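Gene product PA4716 (Pseudomonas aeruginosa, PDB 1U0K) is a PhzF-family protein of unestablished function, predicted to act as an isomerase, probably an epimerase. Local coordinates at residues Q9-A14 / Q275-A280. Sequence-based numbering, arbitrary orientation.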
loop_
_atom_site.group_PDB
_atom_site.type_symbol
_atom_site.label_atom_id
_atom_site.label_comp_id
_atom_site.label_asym_id
_atom_site.label_seq_id
_atom_site.Cartn_x
_atom_site.Cartn_y
_atom_site.Cartn_z
ATOM N N GLN A 9 -6.184 -13.309 0.004
ATOM C CA GLN A 9 -4.830 -12.790 0.047
ATOM C C GLN A 9 -3.877 -13.922 -0.290
ATOM O O GLN A 9 -3.902 -14.962 0.341
ATOM C CB GLN A 9 -4.519 -12.219 1.445
ATOM C CG GLN A 9 -3.103 -11.711 1.625
ATOM C CD GLN A 9 -2.764 -10.520 0.751
ATOM O OE1 GLN A 9 -3.655 -9.795 0.298
ATOM N NE2 GLN A 9 -1.476 -10.322 0.504
ATOM N N LEU A 10 -3.085 -13.727 -1.337
ATOM C CA LEU A 10 -2.128 -14.712 -1.828
ATOM C C LEU A 10 -0.751 -14.082 -1.930
ATOM O O LEU A 10 -0.630 -12.871 -2.040
ATOM C CB LEU A 10 -2.524 -15.182 -3.239
ATOM C CG LEU A 10 -3.622 -16.229 -3.379
ATOM C CD1 LEU A 10 -4.954 -15.741 -2.914
ATOM C CD2 LEU A 10 -3.714 -16.670 -4.830
ATOM N N ASP A 11 0.278 -14.916 -1.936
ATOM C CA ASP A 11 1.611 -14.487 -2.342
ATOM C C ASP A 11 2.029 -15.218 -3.599
ATOM O O ASP A 11 1.908 -16.436 -3.676
ATOM C CB ASP A 11 2.620 -14.789 -1.251
ATOM C CG ASP A 11 2.470 -13.891 -0.071
ATOM O OD1 ASP A 11 2.087 -12.708 -0.249
ATOM O OD2 ASP A 11 2.708 -14.288 1.080
ATOM N N VAL A 12 2.542 -14.466 -4.567
ATOM C CA VAL A 12 2.983 -15.021 -5.844
ATOM C C VAL A 12 4.509 -14.900 -5.946
ATOM O O VAL A 12 5.099 -13.914 -5.478
ATOM C CB VAL A 12 2.311 -14.288 -7.019
ATOM C CG1 VAL A 12 2.706 -14.929 -8.362
ATOM C CG2 VAL A 12 0.785 -14.277 -6.857
ATOM N N PHE A 13 5.127 -15.902 -6.569
ATOM C CA PHE A 13 6.589 -16.082 -6.561
ATOM C C PHE A 13 7.081 -16.296 -5.128
ATOM O O PHE A 13 8.045 -15.667 -4.671
ATOM C CB PHE A 13 7.308 -14.915 -7.238
ATOM C CG PHE A 13 6.848 -14.650 -8.654
ATOM C CD1 PHE A 13 6.271 -13.435 -8.994
ATOM C CD2 PHE A 13 7.003 -15.607 -9.642
ATOM C CE1 PHE A 13 5.857 -13.175 -10.283
ATOM C CE2 PHE A 13 6.587 -15.352 -10.948
ATOM C CZ PHE A 13 6.017 -14.138 -11.267
ATOM N N ALA A 14 6.413 -17.220 -4.444
ATOM C CA ALA A 14 6.560 -17.436 -3.010
ATOM C C ALA A 14 6.494 -18.926 -2.709
ATOM O O ALA A 14 5.474 -19.575 -2.941
ATOM C CB ALA A 14 5.447 -16.683 -2.251
ATOM N N GLN A 275 1.248 -19.141 -2.730
ATOM C CA GLN A 275 0.699 -19.523 -1.441
ATOM C C GLN A 275 -0.599 -18.777 -1.182
ATOM O O GLN A 275 -0.718 -17.613 -1.529
ATOM C CB GLN A 275 1.682 -19.169 -0.326
ATOM C CG GLN A 275 3.081 -19.709 -0.537
ATOM C CD GLN A 275 3.128 -21.223 -0.696
ATOM O OE1 GLN A 275 2.502 -21.961 0.066
ATOM N NE2 GLN A 275 3.872 -21.683 -1.686
ATOM N N LEU A 276 -1.546 -19.444 -0.534
ATOM C CA LEU A 276 -2.806 -18.834 -0.126
ATOM C C LEU A 276 -2.728 -18.511 1.370
ATOM O O LEU A 276 -2.447 -19.387 2.183
ATOM C CB LEU A 276 -3.967 -19.776 -0.411
ATOM C CG LEU A 276 -4.548 -19.798 -1.824
ATOM C CD1 LEU A 276 -3.516 -20.240 -2.837
ATOM C CD2 LEU A 276 -5.757 -20.719 -1.855
ATOM N N LEU A 277 -2.952 -17.253 1.720
ATOM C CA LEU A 277 -2.755 -16.780 3.097
ATOM C C LEU A 277 -4.031 -16.551 3.898
ATOM O O LEU A 277 -4.038 -16.811 5.101
ATOM C CB LEU A 277 -1.951 -15.481 3.091
ATOM C CG LEU A 277 -0.430 -15.619 3.059
ATOM C CD1 LEU A 277 0.102 -16.330 1.834
ATOM C CD2 LEU A 277 0.184 -14.232 3.189
ATOM N N ALA A 278 -5.077 -16.025 3.268
ATOM C CA ALA A 278 -6.304 -15.652 3.974
ATOM C C ALA A 278 -7.496 -15.638 3.046
ATOM O O ALA A 278 -7.378 -15.334 1.852
ATOM C CB ALA A 278 -6.160 -14.282 4.620
ATOM N N ARG A 279 -8.649 -15.984 3.595
ATOM C CA ARG A 279 -9.934 -15.909 2.928
ATOM C C ARG A 279 -10.797 -14.894 3.679
ATOM O O ARG A 279 -11.057 -15.071 4.868
ATOM C CB ARG A 279 -10.630 -17.281 2.962
ATOM C CG ARG A 279 -11.989 -17.330 2.288
ATOM C CD ARG A 279 -12.753 -18.636 2.531
ATOM N NE ARG A 279 -13.079 -18.782 3.952
ATOM C CZ ARG A 279 -12.573 -19.700 4.770
ATOM N NH1 ARG A 279 -11.685 -20.594 4.346
ATOM N NH2 ARG A 279 -12.947 -19.711 6.047
ATOM N N ALA A 280 -11.265 -13.870 2.981
ATOM C CA ALA A 280 -12.022 -12.777 3.580
ATOM C C ALA A 280 -13.453 -12.766 3.066
ATOM O O ALA A 280 -13.687 -12.855 1.862
ATOM C CB ALA A 280 -11.357 -11.448 3.277
#
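Gln-9 meets two residues of strand 267-282 at once: its carbonyl O accepts a hydrogen bond from Leu-277 N at 2.8 Å, and a weaker one from Ala-278 N. The Gln-9 N-H returns a bond to the Ala-278 carbonyl, while Asp-11 and Gln-275 exchange two backbone bonds further along these antiparallel strands. The extra residue is Leu-277, whose psi of -39° turns the chain so that successive N-H groups converge on one oxygen.

At the bulge Leu-277 points its CB toward strand 6-12, and its isobutyl end comes up beside Asp-11, on the face that carries Gln-9, Asp-11, Gln-275 and Ala-278. It lies roughly perpendicular to the Asp-11 side chain, and both methyls rest against one side of Asp-11 OD2, CD2 at 3.3 Å. That oxygen also takes a weak hydrogen bond from Leu-18 N, and Leu-277 itself packs on Leu-18. Beside it, the small Ala-278 sets its CB 4.1 Å from Gln-9 CB. CG of Gln-9 is anti to the backbone N (chi1 177°), and the chi2 bend turns CD aside; its amide nitrogen is hydrogen-bonded to Gln-46 and to Glu-43 of the second subunit.

On the other face Leu-10, buried, and Leu-276 run alongside each other in the same direction, their CG atoms 4.0 Å apart; Leu-276 uses its branched apolar end against Leu-85 and His-88 of helix 78-90. Gln-275, long enough to reach Ala-14 just beyond the end of strand 6-12, bends at chi2 (-58°) and donates NE2 to Ala-14 O at 2.9 Å, the oxygen lying close to its amide plane; its OE1 is held by Ser-116.

Antiparallel pairing with Leu-277 and Ala-278 both opposite Gln-9 is a classic beta bulge, here within a sheet that Ala-278 to Ala-280 extend into the second subunit.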